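Local coordinates for sulfite reductase [ferredoxin] (Mycobacterium tuberculosis, PDB 1ZJ8), which probably catalyses the ferredoxin-dependent reduction of sulfite to sulfide, using a siroheme and a [4Fe-4S] cluster, at residues 467-472 / 484-489; 502-507 / 527-532; 196-201 / 272-277; 191-196 / 248-253; 348-353 / 394-399. All coordinates share one frame; numbering follows the deposited sequence.

Contact 1 of 5, residues 467-472 / 484-489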
# COMPACT_ATOMS: atom_id res chain seq x y z
N ILE A 467 1.16 -19.80 -2.00
CA ILE A 467 2.07 -19.36 -0.93
C ILE A 467 2.53 -17.92 -1.14
O ILE A 467 3.44 -17.65 -1.90
CB ILE A 467 3.33 -20.26 -0.82
CG1 ILE A 467 2.94 -21.68 -0.43
CG2 ILE A 467 4.34 -19.69 0.21
CD1 ILE A 467 2.66 -22.57 -1.60
N THR A 468 1.91 -17.00 -0.41
CA THR A 468 2.24 -15.58 -0.53
C THR A 468 3.62 -15.31 0.07
O THR A 468 3.96 -15.87 1.09
CB THR A 468 1.15 -14.67 0.12
OG1 THR A 468 1.07 -14.91 1.53
CG2 THR A 468 -0.19 -14.93 -0.49
N VAL A 469 4.40 -14.47 -0.60
CA VAL A 469 5.77 -14.16 -0.18
C VAL A 469 5.96 -12.65 -0.25
O VAL A 469 5.84 -12.06 -1.33
CB VAL A 469 6.83 -14.83 -1.10
CG1 VAL A 469 8.25 -14.39 -0.69
CG2 VAL A 469 6.70 -16.36 -1.10
N ASN A 470 6.27 -12.03 0.88
CA ASN A 470 6.47 -10.58 0.93
C ASN A 470 7.88 -10.22 1.40
O ASN A 470 8.30 -10.63 2.49
CB ASN A 470 5.45 -9.93 1.86
CG ASN A 470 4.02 -10.09 1.36
OD1 ASN A 470 3.77 -10.72 0.35
ND2 ASN A 470 3.07 -9.51 2.08
N ILE A 471 8.60 -9.45 0.58
CA ILE A 471 9.99 -9.06 0.85
C ILE A 471 10.07 -7.58 1.22
O ILE A 471 9.85 -6.70 0.38
CB ILE A 471 10.90 -9.30 -0.37
CG1 ILE A 471 10.55 -10.62 -1.08
CG2 ILE A 471 12.37 -9.30 0.07
CD1 ILE A 471 11.53 -11.03 -2.17
N ASN A 472 10.41 -7.31 2.47
CA ASN A 472 10.51 -5.93 2.96
C ASN A 472 11.95 -5.60 3.30
O ASN A 472 12.67 -6.45 3.84
CB ASN A 472 9.62 -5.76 4.19
CG ASN A 472 8.16 -6.12 3.91
OD1 ASN A 472 7.28 -5.25 3.92
ND2 ASN A 472 7.89 -7.42 3.69
N ALA A 484 1.99 -12.53 5.49
CA ALA A 484 2.39 -13.35 4.35
C ALA A 484 2.57 -14.73 4.87
O ALA A 484 2.88 -14.89 6.04
CB ALA A 484 3.70 -12.86 3.78
N ASP A 485 2.38 -15.72 4.02
CA ASP A 485 2.76 -17.07 4.39
C ASP A 485 4.26 -17.08 4.66
O ASP A 485 4.69 -17.61 5.68
CB ASP A 485 2.35 -18.07 3.30
CG ASP A 485 0.84 -18.24 3.20
OD1 ASP A 485 0.11 -18.01 4.20
OD2 ASP A 485 0.37 -18.59 2.08
N ILE A 486 5.05 -16.45 3.78
CA ILE A 486 6.47 -16.25 4.03
C ILE A 486 6.81 -14.76 3.95
O ILE A 486 6.90 -14.20 2.86
CB ILE A 486 7.32 -17.04 3.03
CG1 ILE A 486 6.85 -18.49 2.98
CG2 ILE A 486 8.80 -16.97 3.43
CD1 ILE A 486 7.60 -19.35 2.03
N GLY A 487 7.01 -14.12 5.09
CA GLY A 487 7.35 -12.71 5.14
C GLY A 487 8.81 -12.55 5.47
O GLY A 487 9.36 -13.32 6.26
N PHE A 488 9.46 -11.57 4.85
CA PHE A 488 10.88 -11.32 5.10
C PHE A 488 11.06 -9.90 5.58
O PHE A 488 10.61 -8.96 4.93
CB PHE A 488 11.69 -11.56 3.82
CG PHE A 488 11.74 -12.99 3.39
CD1 PHE A 488 12.73 -13.83 3.83
CD2 PHE A 488 10.79 -13.50 2.51
CE1 PHE A 488 12.78 -15.15 3.43
CE2 PHE A 488 10.83 -14.84 2.11
CZ PHE A 488 11.83 -15.65 2.57
N LYS A 489 11.71 -9.74 6.74
CA LYS A 489 12.02 -8.41 7.29
C LYS A 489 13.52 -8.21 7.19
O LYS A 489 14.29 -8.84 7.91
CB LYS A 489 11.58 -8.26 8.75
CG LYS A 489 11.92 -6.88 9.41
CD LYS A 489 11.32 -6.70 10.83
CE LYS A 489 11.62 -7.88 11.77
NZ LYS A 489 10.92 -7.74 13.08

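Contact 2 of 5, residues 502-507 / 527-532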
# COMPACT_ATOMS: atom_id res chain seq x y z
N GLU A 502 23.75 -7.95 4.49
CA GLU A 502 22.31 -7.83 4.28
C GLU A 502 21.62 -9.20 4.25
O GLU A 502 22.04 -10.10 3.53
CB GLU A 502 21.98 -6.95 3.05
CG GLU A 502 22.04 -7.58 1.64
CD GLU A 502 21.30 -6.74 0.58
OE1 GLU A 502 21.72 -5.59 0.29
OE2 GLU A 502 20.28 -7.21 0.04
N GLY A 503 20.57 -9.33 5.06
CA GLY A 503 19.80 -10.57 5.20
C GLY A 503 18.42 -10.28 5.78
O GLY A 503 18.02 -9.12 5.92
N PHE A 504 17.68 -11.33 6.13
CA PHE A 504 16.26 -11.19 6.46
C PHE A 504 15.87 -12.03 7.68
O PHE A 504 16.37 -13.14 7.88
CB PHE A 504 15.40 -11.59 5.24
CG PHE A 504 15.64 -10.73 4.02
CD1 PHE A 504 16.62 -11.05 3.09
CD2 PHE A 504 14.90 -9.58 3.81
CE1 PHE A 504 16.87 -10.26 1.98
CE2 PHE A 504 15.14 -8.78 2.70
CZ PHE A 504 16.13 -9.13 1.79
N GLN A 505 15.01 -11.45 8.51
CA GLN A 505 14.30 -12.17 9.57
C GLN A 505 13.01 -12.67 8.94
O GLN A 505 12.44 -12.01 8.08
CB GLN A 505 14.00 -11.21 10.75
CG GLN A 505 13.43 -11.86 12.06
CD GLN A 505 13.23 -10.83 13.23
OE1 GLN A 505 12.10 -10.49 13.60
NE2 GLN A 505 14.34 -10.34 13.80
N VAL A 506 12.56 -13.85 9.36
CA VAL A 506 11.50 -14.59 8.70
C VAL A 506 10.22 -14.65 9.53
O VAL A 506 10.25 -15.07 10.69
CB VAL A 506 12.00 -16.02 8.42
CG1 VAL A 506 10.89 -16.94 7.88
CG2 VAL A 506 13.19 -15.96 7.47
N HIS A 507 9.10 -14.25 8.95
CA HIS A 507 7.80 -14.37 9.60
C HIS A 507 7.01 -15.38 8.79
O HIS A 507 6.92 -15.25 7.56
CB HIS A 507 7.08 -13.02 9.68
CG HIS A 507 7.80 -11.97 10.47
ND1 HIS A 507 7.30 -11.44 11.65
CD2 HIS A 507 8.98 -11.32 10.24
CE1 HIS A 507 8.14 -10.53 12.12
NE2 HIS A 507 9.17 -10.44 11.29
N VAL A 527 18.30 -15.24 7.39
CA VAL A 527 18.44 -15.73 6.02
C VAL A 527 19.13 -14.64 5.20
O VAL A 527 18.62 -13.53 5.09
CB VAL A 527 17.08 -16.09 5.36
CG1 VAL A 527 17.27 -16.46 3.89
CG2 VAL A 527 16.40 -17.23 6.11
N THR A 528 20.30 -14.96 4.65
CA THR A 528 21.02 -13.99 3.85
C THR A 528 20.34 -13.80 2.51
O THR A 528 19.70 -14.72 1.99
CB THR A 528 22.44 -14.43 3.60
OG1 THR A 528 22.46 -15.85 3.41
CG2 THR A 528 23.33 -14.05 4.78
N SER A 529 20.49 -12.61 1.96
CA SER A 529 19.87 -12.28 0.69
C SER A 529 20.24 -13.24 -0.45
O SER A 529 19.51 -13.36 -1.41
CB SER A 529 20.22 -10.86 0.29
OG SER A 529 19.61 -10.53 -0.93
N ASP A 530 21.38 -13.91 -0.36
CA ASP A 530 21.74 -14.92 -1.35
C ASP A 530 20.94 -16.21 -1.15
O ASP A 530 20.66 -16.94 -2.09
CB ASP A 530 23.23 -15.26 -1.28
CG ASP A 530 24.13 -14.03 -1.44
OD1 ASP A 530 24.09 -13.36 -2.50
OD2 ASP A 530 24.87 -13.74 -0.47
N GLU A 531 20.58 -16.50 0.10
CA GLU A 531 19.90 -17.76 0.43
C GLU A 531 18.38 -17.77 0.24
O GLU A 531 17.77 -18.81 0.49
CB GLU A 531 20.17 -18.12 1.90
CG GLU A 531 21.63 -18.38 2.27
CD GLU A 531 21.85 -18.44 3.81
OE1 GLU A 531 21.15 -17.69 4.55
OE2 GLU A 531 22.73 -19.23 4.26
N LEU A 532 17.76 -16.66 -0.14
CA LEU A 532 16.30 -16.57 -0.15
C LEU A 532 15.66 -17.69 -0.96
O LEU A 532 14.70 -18.31 -0.52
CB LEU A 532 15.82 -15.22 -0.68
CG LEU A 532 16.03 -13.94 0.12
CD1 LEU A 532 15.50 -12.76 -0.64
CD2 LEU A 532 15.31 -14.02 1.44

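Contact 3 of 5, residues 196-201 / 272-277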
# COMPACT_ATOMS: atom_id res chain seq x y z
N THR A 196 -17.90 3.63 -4.94
CA THR A 196 -17.01 4.61 -5.57
C THR A 196 -17.46 6.03 -5.27
O THR A 196 -16.65 6.87 -4.91
CB THR A 196 -16.97 4.47 -7.07
OG1 THR A 196 -16.58 3.15 -7.41
CG2 THR A 196 -15.99 5.48 -7.65
N TRP A 197 -18.76 6.28 -5.39
CA TRP A 197 -19.30 7.57 -5.02
C TRP A 197 -18.76 8.13 -3.71
O TRP A 197 -18.51 9.35 -3.61
CB TRP A 197 -20.82 7.51 -4.91
CG TRP A 197 -21.40 8.84 -4.64
CD1 TRP A 197 -21.76 9.78 -5.56
CD2 TRP A 197 -21.70 9.40 -3.36
NE1 TRP A 197 -22.28 10.88 -4.94
CE2 TRP A 197 -22.25 10.68 -3.58
CE3 TRP A 197 -21.57 8.94 -2.04
CZ2 TRP A 197 -22.65 11.52 -2.54
CZ3 TRP A 197 -21.98 9.76 -1.01
CH2 TRP A 197 -22.51 11.03 -1.26
N ALA A 198 -18.61 7.29 -2.69
CA ALA A 198 -18.14 7.78 -1.39
C ALA A 198 -16.70 8.26 -1.48
O ALA A 198 -16.33 9.27 -0.88
CB ALA A 198 -18.29 6.70 -0.31
N ILE A 199 -15.88 7.52 -2.22
CA ILE A 199 -14.44 7.79 -2.33
C ILE A 199 -14.28 9.09 -3.04
O ILE A 199 -13.44 9.90 -2.67
CB ILE A 199 -13.69 6.71 -3.15
CG1 ILE A 199 -13.74 5.38 -2.38
CG2 ILE A 199 -12.24 7.17 -3.49
CD1 ILE A 199 -12.87 4.27 -2.95
N GLU A 200 -15.08 9.26 -4.08
CA GLU A 200 -15.00 10.44 -4.88
C GLU A 200 -15.39 11.66 -4.10
O GLU A 200 -14.70 12.66 -4.19
CB GLU A 200 -15.85 10.25 -6.13
CG GLU A 200 -15.21 9.24 -7.08
CD GLU A 200 -15.90 9.19 -8.43
OE1 GLU A 200 -17.11 9.54 -8.51
OE2 GLU A 200 -15.23 8.81 -9.41
N GLU A 201 -16.45 11.57 -3.30
CA GLU A 201 -16.85 12.68 -2.41
C GLU A 201 -15.79 13.03 -1.35
O GLU A 201 -15.51 14.21 -1.12
CB GLU A 201 -18.18 12.36 -1.71
CG GLU A 201 -19.41 12.69 -2.51
CD GLU A 201 -19.41 14.12 -2.96
OE1 GLU A 201 -19.02 14.99 -2.15
OE2 GLU A 201 -19.76 14.38 -4.14
N VAL A 272 -23.36 1.56 7.88
CA VAL A 272 -23.42 2.93 7.38
C VAL A 272 -23.91 2.94 5.92
O VAL A 272 -23.26 2.37 5.04
CB VAL A 272 -22.03 3.57 7.43
CG1 VAL A 272 -22.07 5.02 6.95
CG2 VAL A 272 -21.45 3.48 8.85
N PRO A 273 -25.05 3.60 5.65
CA PRO A 273 -25.54 3.57 4.26
C PRO A 273 -24.60 4.40 3.37
O PRO A 273 -23.92 5.32 3.86
CB PRO A 273 -26.93 4.21 4.37
CG PRO A 273 -26.81 5.15 5.57
CD PRO A 273 -25.89 4.45 6.53
N LEU A 274 -24.53 4.08 2.09
CA LEU A 274 -23.54 4.73 1.23
C LEU A 274 -23.51 6.28 1.32
O LEU A 274 -22.44 6.89 1.28
CB LEU A 274 -23.71 4.26 -0.22
CG LEU A 274 -22.66 4.76 -1.21
CD1 LEU A 274 -21.23 4.42 -0.78
CD2 LEU A 274 -22.95 4.17 -2.59
N GLY A 275 -24.69 6.90 1.43
CA GLY A 275 -24.80 8.36 1.52
C GLY A 275 -24.12 9.01 2.72
O GLY A 275 -23.67 10.15 2.64
N GLU A 276 -24.02 8.29 3.83
CA GLU A 276 -23.48 8.81 5.08
C GLU A 276 -21.98 8.51 5.25
O GLU A 276 -21.37 8.93 6.25
CB GLU A 276 -24.28 8.22 6.27
CG GLU A 276 -25.63 8.92 6.64
CD GLU A 276 -26.60 8.06 7.51
OE1 GLU A 276 -26.18 7.13 8.25
OE2 GLU A 276 -27.83 8.32 7.44
N VAL A 277 -21.36 7.83 4.27
CA VAL A 277 -19.98 7.37 4.39
C VAL A 277 -18.97 8.51 4.48
O VAL A 277 -18.16 8.53 5.41
CB VAL A 277 -19.58 6.32 3.28
CG1 VAL A 277 -18.09 5.95 3.33
CG2 VAL A 277 -20.42 5.05 3.41

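Contact 4 of 5, residues 191-196 / 248-253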
# COMPACT_ATOMS: atom_id res chain seq x y z
N GLU A 191 -19.84 -7.96 -5.87
CA GLU A 191 -19.77 -6.81 -4.98
C GLU A 191 -21.13 -6.60 -4.32
O GLU A 191 -22.17 -6.66 -4.97
CB GLU A 191 -19.29 -5.54 -5.73
CG GLU A 191 -19.98 -5.27 -7.08
CD GLU A 191 -19.77 -3.86 -7.62
OE1 GLU A 191 -18.59 -3.47 -7.83
OE2 GLU A 191 -20.79 -3.14 -7.86
N VAL A 192 -21.12 -6.38 -3.00
CA VAL A 192 -22.36 -6.03 -2.29
C VAL A 192 -22.95 -4.74 -2.84
O VAL A 192 -24.17 -4.64 -2.99
CB VAL A 192 -22.13 -5.87 -0.75
CG1 VAL A 192 -23.44 -5.39 -0.06
CG2 VAL A 192 -21.61 -7.19 -0.10
N LEU A 193 -22.08 -3.76 -3.10
CA LEU A 193 -22.43 -2.52 -3.82
C LEU A 193 -21.17 -1.82 -4.45
O LEU A 193 -20.04 -2.33 -4.35
CB LEU A 193 -23.22 -1.57 -2.91
CG LEU A 193 -22.47 -0.73 -1.88
CD1 LEU A 193 -23.44 0.16 -1.15
CD2 LEU A 193 -21.71 -1.59 -0.91
N ASP A 194 -21.36 -0.68 -5.12
CA ASP A 194 -20.24 0.11 -5.63
C ASP A 194 -20.17 1.41 -4.85
O ASP A 194 -20.93 2.34 -5.12
CB ASP A 194 -20.37 0.44 -7.11
CG ASP A 194 -19.18 1.27 -7.62
OD1 ASP A 194 -18.19 1.42 -6.89
OD2 ASP A 194 -19.22 1.76 -8.77
N PRO A 195 -19.21 1.51 -3.92
CA PRO A 195 -19.18 2.66 -3.08
C PRO A 195 -18.26 3.75 -3.66
O PRO A 195 -17.88 4.68 -2.93
CB PRO A 195 -18.60 2.08 -1.79
CG PRO A 195 -17.58 1.11 -2.28
CD PRO A 195 -18.06 0.63 -3.64
N THR A 196 -17.90 3.63 -4.94
CA THR A 196 -17.01 4.61 -5.57
C THR A 196 -17.46 6.03 -5.27
O THR A 196 -16.65 6.87 -4.91
CB THR A 196 -16.97 4.47 -7.07
OG1 THR A 196 -16.58 3.15 -7.41
CG2 THR A 196 -15.99 5.48 -7.65
N PRO A 248 -28.06 -3.08 1.35
CA PRO A 248 -26.61 -2.96 1.15
C PRO A 248 -26.03 -1.70 1.75
O PRO A 248 -26.63 -0.64 1.65
CB PRO A 248 -26.46 -2.98 -0.38
CG PRO A 248 -27.78 -3.48 -0.92
CD PRO A 248 -28.78 -2.98 0.07
N GLY A 249 -24.88 -1.81 2.39
CA GLY A 249 -24.22 -0.67 3.02
C GLY A 249 -22.83 -1.06 3.48
O GLY A 249 -22.31 -2.10 3.05
N LEU A 250 -22.24 -0.26 4.36
CA LEU A 250 -20.84 -0.46 4.69
C LEU A 250 -20.59 -0.67 6.17
O LEU A 250 -21.00 0.15 6.99
CB LEU A 250 -20.01 0.71 4.14
CG LEU A 250 -19.99 0.71 2.60
CD1 LEU A 250 -21.17 1.49 1.98
CD2 LEU A 250 -18.69 1.25 2.08
N ASP A 251 -19.93 -1.77 6.50
CA ASP A 251 -19.53 -2.05 7.88
C ASP A 251 -18.23 -1.27 8.20
O ASP A 251 -17.32 -1.20 7.38
CB ASP A 251 -19.38 -3.57 8.06
CG ASP A 251 -18.76 -3.95 9.39
OD1 ASP A 251 -18.89 -3.16 10.35
OD2 ASP A 251 -18.14 -5.04 9.46
N LEU A 252 -18.17 -0.68 9.39
CA LEU A 252 -17.09 0.23 9.73
C LEU A 252 -16.04 -0.47 10.56
O LEU A 252 -16.37 -1.09 11.58
CB LEU A 252 -17.63 1.44 10.51
CG LEU A 252 -16.63 2.47 11.05
CD1 LEU A 252 -15.67 2.94 9.98
CD2 LEU A 252 -17.35 3.67 11.66
N TRP A 253 -14.79 -0.39 10.11
CA TRP A 253 -13.63 -0.91 10.81
C TRP A 253 -12.70 0.26 11.13
O TRP A 253 -12.61 1.23 10.36
CB TRP A 253 -12.90 -1.92 9.94
CG TRP A 253 -13.61 -3.22 9.74
CD1 TRP A 253 -14.82 -3.40 9.21
CD2 TRP A 253 -13.11 -4.53 10.06
NE1 TRP A 253 -15.15 -4.73 9.19
CE2 TRP A 253 -14.11 -5.45 9.69
CE3 TRP A 253 -11.93 -5.01 10.65
CZ2 TRP A 253 -13.98 -6.83 9.87
CZ3 TRP A 253 -11.79 -6.39 10.82
CH2 TRP A 253 -12.82 -7.28 10.43

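Contact 5 of 5, residues 348-353 / 394-399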
# COMPACT_ATOMS: atom_id res chain seq x y z
N LEU A 348 -18.08 -9.47 -16.20
CA LEU A 348 -18.52 -8.23 -15.59
C LEU A 348 -20.02 -8.00 -15.78
O LEU A 348 -20.62 -8.52 -16.73
CB LEU A 348 -17.73 -7.09 -16.20
CG LEU A 348 -16.23 -7.27 -15.99
CD1 LEU A 348 -15.50 -6.06 -16.54
CD2 LEU A 348 -15.92 -7.45 -14.53
N LYS A 349 -20.60 -7.22 -14.86
CA LYS A 349 -21.98 -6.77 -14.98
C LYS A 349 -22.24 -6.13 -16.34
O LYS A 349 -23.34 -6.25 -16.83
CB LYS A 349 -22.32 -5.79 -13.85
CG LYS A 349 -22.45 -6.41 -12.45
CD LYS A 349 -22.31 -5.34 -11.31
CE LYS A 349 -23.52 -4.34 -11.24
NZ LYS A 349 -23.64 -3.40 -12.41
N ASN A 350 -21.25 -5.44 -16.93
CA ASN A 350 -21.27 -4.96 -18.33
C ASN A 350 -21.71 -6.04 -19.31
O ASN A 350 -22.27 -5.76 -20.37
CB ASN A 350 -19.86 -4.56 -18.80
CG ASN A 350 -19.46 -3.18 -18.39
OD1 ASN A 350 -20.31 -2.31 -18.15
ND2 ASN A 350 -18.16 -2.94 -18.31
N GLY A 351 -21.35 -7.27 -18.99
CA GLY A 351 -21.32 -8.33 -19.98
C GLY A 351 -19.96 -8.45 -20.65
O GLY A 351 -19.73 -9.43 -21.36
N LEU A 352 -19.08 -7.48 -20.45
CA LEU A 352 -17.73 -7.54 -20.98
C LEU A 352 -16.79 -8.28 -20.01
O LEU A 352 -17.25 -9.00 -19.12
CB LEU A 352 -17.21 -6.13 -21.28
CG LEU A 352 -18.11 -5.31 -22.21
CD1 LEU A 352 -17.53 -3.91 -22.44
CD2 LEU A 352 -18.37 -6.06 -23.52
N ASN A 353 -15.48 -8.13 -20.18
CA ASN A 353 -14.52 -8.79 -19.32
C ASN A 353 -13.56 -7.86 -18.65
O ASN A 353 -13.19 -6.83 -19.19
CB ASN A 353 -13.68 -9.78 -20.12
CG ASN A 353 -14.50 -10.89 -20.70
OD1 ASN A 353 -14.81 -11.89 -20.04
ND2 ASN A 353 -14.85 -10.72 -21.98
N ILE A 394 -7.53 -4.19 -16.39
CA ILE A 394 -8.22 -3.43 -17.45
C ILE A 394 -9.67 -3.87 -17.57
O ILE A 394 -9.92 -5.05 -17.71
CB ILE A 394 -7.61 -3.74 -18.85
CG1 ILE A 394 -6.08 -3.86 -18.82
CG2 ILE A 394 -8.03 -2.69 -19.87
CD1 ILE A 394 -5.37 -2.57 -18.59
N LEU A 395 -10.62 -2.94 -17.58
CA LEU A 395 -12.03 -3.29 -17.73
C LEU A 395 -12.56 -3.15 -19.17
O LEU A 395 -11.88 -2.61 -20.05
CB LEU A 395 -12.87 -2.42 -16.79
CG LEU A 395 -12.37 -2.24 -15.37
CD1 LEU A 395 -13.36 -1.41 -14.62
CD2 LEU A 395 -12.19 -3.57 -14.71
N ASP A 396 -13.79 -3.62 -19.39
CA ASP A 396 -14.53 -3.42 -20.63
C ASP A 396 -13.82 -4.01 -21.85
O ASP A 396 -13.78 -3.38 -22.90
CB ASP A 396 -14.77 -1.94 -20.88
CG ASP A 396 -15.14 -1.18 -19.60
OD1 ASP A 396 -15.43 -1.83 -18.58
OD2 ASP A 396 -15.11 0.07 -19.63
N ILE A 397 -13.26 -5.21 -21.69
CA ILE A 397 -12.70 -5.98 -22.80
C ILE A 397 -13.81 -6.89 -23.35
O ILE A 397 -14.24 -7.84 -22.66
CB ILE A 397 -11.45 -6.87 -22.36
CG1 ILE A 397 -10.40 -6.06 -21.60
CG2 ILE A 397 -10.78 -7.52 -23.57
CD1 ILE A 397 -10.00 -4.74 -22.24
N PRO A 398 -14.28 -6.63 -24.58
CA PRO A 398 -15.22 -7.56 -25.20
C PRO A 398 -14.56 -8.89 -25.62
O PRO A 398 -13.36 -8.93 -25.89
CB PRO A 398 -15.75 -6.80 -26.41
CG PRO A 398 -14.69 -5.83 -26.75
CD PRO A 398 -13.99 -5.48 -25.46
N ASP A 399 -15.36 -9.95 -25.66
CA ASP A 399 -14.88 -11.30 -25.97
C ASP A 399 -14.08 -11.39 -27.27
O ASP A 399 -13.06 -12.06 -27.31
CB ASP A 399 -16.05 -12.29 -26.03
CG ASP A 399 -16.55 -12.70 -24.66
OD1 ASP A 399 -15.80 -12.52 -23.70
OD2 ASP A 399 -17.68 -13.21 -24.55

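Contact 1 of 5, residues 467-472 / 484-489
Val469 and Phe488 meet on one face of a parallel strand pair, where CG1 of Val469 reaches the edge of the phenyl ring at CE2, 3.8 Å away. CG1 stands anti to the backbone N (chi1 176°), which turns it to the ring. Asn470 O lies at the same ring's edge, in its plane, and accepts from Phe488 N at 2.8 Å. Beside this pair, Ile467 and Ile486 cross obliquely, CG2 against CD1 at 3.7 Å. The other face is more polar. CB of Ala484 sits against the carboxamide of Asn470, nearest CG at 3.7 Å, while Asn470 ND2 bonds to Arg480 O. Phe488 O accepts from Asn472 N at 3.0 Å and, weakly, from Asn472 ND2. The OD1 of Asn472 accepts from Ala479 N, and the nearest atoms of this side chain and the bound iron-sulfur cluster are about 4 Å apart. At the strand entrance, Thr468 OG1 takes an almost straight bond from Asp485 N at 2.9 Å. Ile486 N to Thr468 O (3.0 Å) starts the parallel pairing of strands 469-472 and 486-494. Strand 425-427 lies on the far side of 469-472, and strand 500-508 lies beyond 486-494. Helix 532-545 packs on Ile486 and Phe488, and Phe553 of helix 553-559 touches Ile467, Asp485 and Ile486.

Contact 2 of 5, residues 502-507 / 527-532
Val527 O accepts from Phe504 N at 2.6 Å. The return bond runs from Val527 N to Phe504 O at 2.9 Å. Together they make a hydrogen-bonded antiparallel pair. The next pair, Gly503 with Thr528, is non-hydrogen-bonded. Gly503 has no side chain, and its CA comes to 3.9 Å from Thr528 CA. A weak bond from Ser529 N to Glu502 O follows. Phe504 CG is anti to the carbonyl carbon (chi1 -61°), and the ring turns its edge to Val527 O and Ser529. Ser529 CB lies 3.8 Å from CE1 of Phe504. Leu532 crosses Phe504 at about a right angle, CD2 to CD1 at 3.6 Å. Farther along, the CG2 atoms of Val506 and Val527 touch at 3.7 Å. The Glu502 carboxylate passes near Ser529 but bonds through OE2 to Glu440 N. Glu531 N bonds to Thr528 O at 2.7 Å as the chain turns toward helix 532-545. The arrangement is that of an antiparallel beta hairpin, 500-508 with 520-528, whose last strand forms one edge of a mixed sheet and leads through a short turn into helix 532-545.

Contact 3 of 5, residues 196-201 / 272-277
Ala198, in the first turn of helix 196-206, and Val277, where the 3-10 turn 274-276 runs into helix 277-291, bring their CA atoms to 6.1 Å. Side chains carry the contact. CB of Ala198 is the central point of contact. It touches CG1 of Val277 at 3.7 Å and CD1 of Leu274 at 3.8 Å. Leu274 CG stands anti to its backbone N (chi1 -175°), and CD1 is the branch that meets the alanine. Trp197 adds a second, more exposed patch. Its CG is also anti to the backbone N (chi1 -176°), and the six-membered ring reaches across to the 3-10 turn. CZ3 lies 3.7 Å from Leu274 O and 4.0 Å from Gly275 CA, both met obliquely. Within the helix, Glu201 CG sits 3.4 Å above one face of the indole, offset toward the rim. The carboxylate of Glu201 is engaged elsewhere, in salt bridges with Arg204 and Arg205. Ala198 and Val277 are buried; Leu274 is partly exposed and the indole exposed. Pro278 of helix 277-291 touches both Trp197 and Ala198. Val277 rests on Leu250 of strand 249-254 and on Ile223 of strand 219-224, which Ile199 also touches, so both helix starts pack on one mixed sheet.

Contact 4 of 5, residues 191-196 / 248-253
The loop leading into helix 196-206 lays Val192, Leu193 and Pro195 on the start of strand 249-254, at Pro248 and Leu250. CG1 of Val192 packs on CB of Pro248 at 3.9 Å, and Val192 O lies 3.8 Å from the same CB. Leu193 divides its two methyls. CD1 touches CD1 of Leu250 at 4.1 Å, and CD2 lies 4.0 Å from Gly249 O. Pro195 CB then meets the other branch of Leu250, CD2, at 4.0 Å. Each methyl of Leu250 thus has its own partner in the loop. An Asx turn shapes the loop here: Asp194 OD1 accepts from Thr196 N at 3.0 Å, reached from above the carboxylate plane. Pro195 takes the N-cap position of the helix that follows. The chain turns a corner at Pro248 and enters an inner strand of the mixed sheet, between 236-243 and 266-272. Leu250 also packs on Phe238 of strand 236-243, and both Leu250 and Pro195 touch Ile223 of strand 219-224.

Contact 5 of 5, residues 348-353 / 394-399
Asn353 and Ile397 form the tight end of this contact. Ile397 O is gripped twice by one residue, by Asn353 N at 2.8 Å and by Asn353 ND2 at 3.0 Å, from opposite faces of the carbonyl plane. Ile397 N returns a bond to Asn353 O at 3.0 Å. ND2 of Asn353 also donates to Asp399 OD1 at 2.7 Å, which it meets on the anti side and 34° out of the carboxylate plane. The two side chains cross at about a right angle. Two acceptors close to the amide plane fix the rotation of the amide, and Asp399 OD1 has a second partner in Arg347. Leu348 is buried too but makes a lighter contact, CD1 to Asp396 N at 4.1 Å. The side formed by Leu352 and Asn350 is looser and more exposed. Leu352 lies over the strand backbone, CD1 at 3.5 Å from Asp396 CA. Its CD2 reaches Pro398 CB at 4.0 Å, and the two side chains lie side by side. Asn350 approaches the carboxylate of Asp396, which is salt-bridged to Arg383. Two residues, Asp396 and Ile397, stand opposite the single Asn353, which makes a G1 beta bulge, with Asp396 in a left-handed backbone conformation (phi 61°). The bulge lies at the end of strand 392-397, in an antiparallel sheet built mainly from the second ferredoxin-like half domain.

Overall arrangement
From the N terminus, contact 4 opens first and contact 3 follows at the shared Thr196. Contact 4 closes at 248-253 and contact 3 at 272-277, so the two cross. They touch: contact 4 ties the loop before helix 196-206 to strand 249-254, and contact 3 ties the helix start to the turn before helix 277-291. Contact 5 closes a separate loop within the second ferredoxin-like half. Contact 1 then closes a short loop that carries Cys474 and Cys478 of the iron-sulfur cluster pocket. Contact 2 follows in series and extends the same sheet, since strands 486-494 and 500-508 are neighbours. Contacts 2 and 3 lie on opposite sides of the chain's centre, their centres about 43 Å apart.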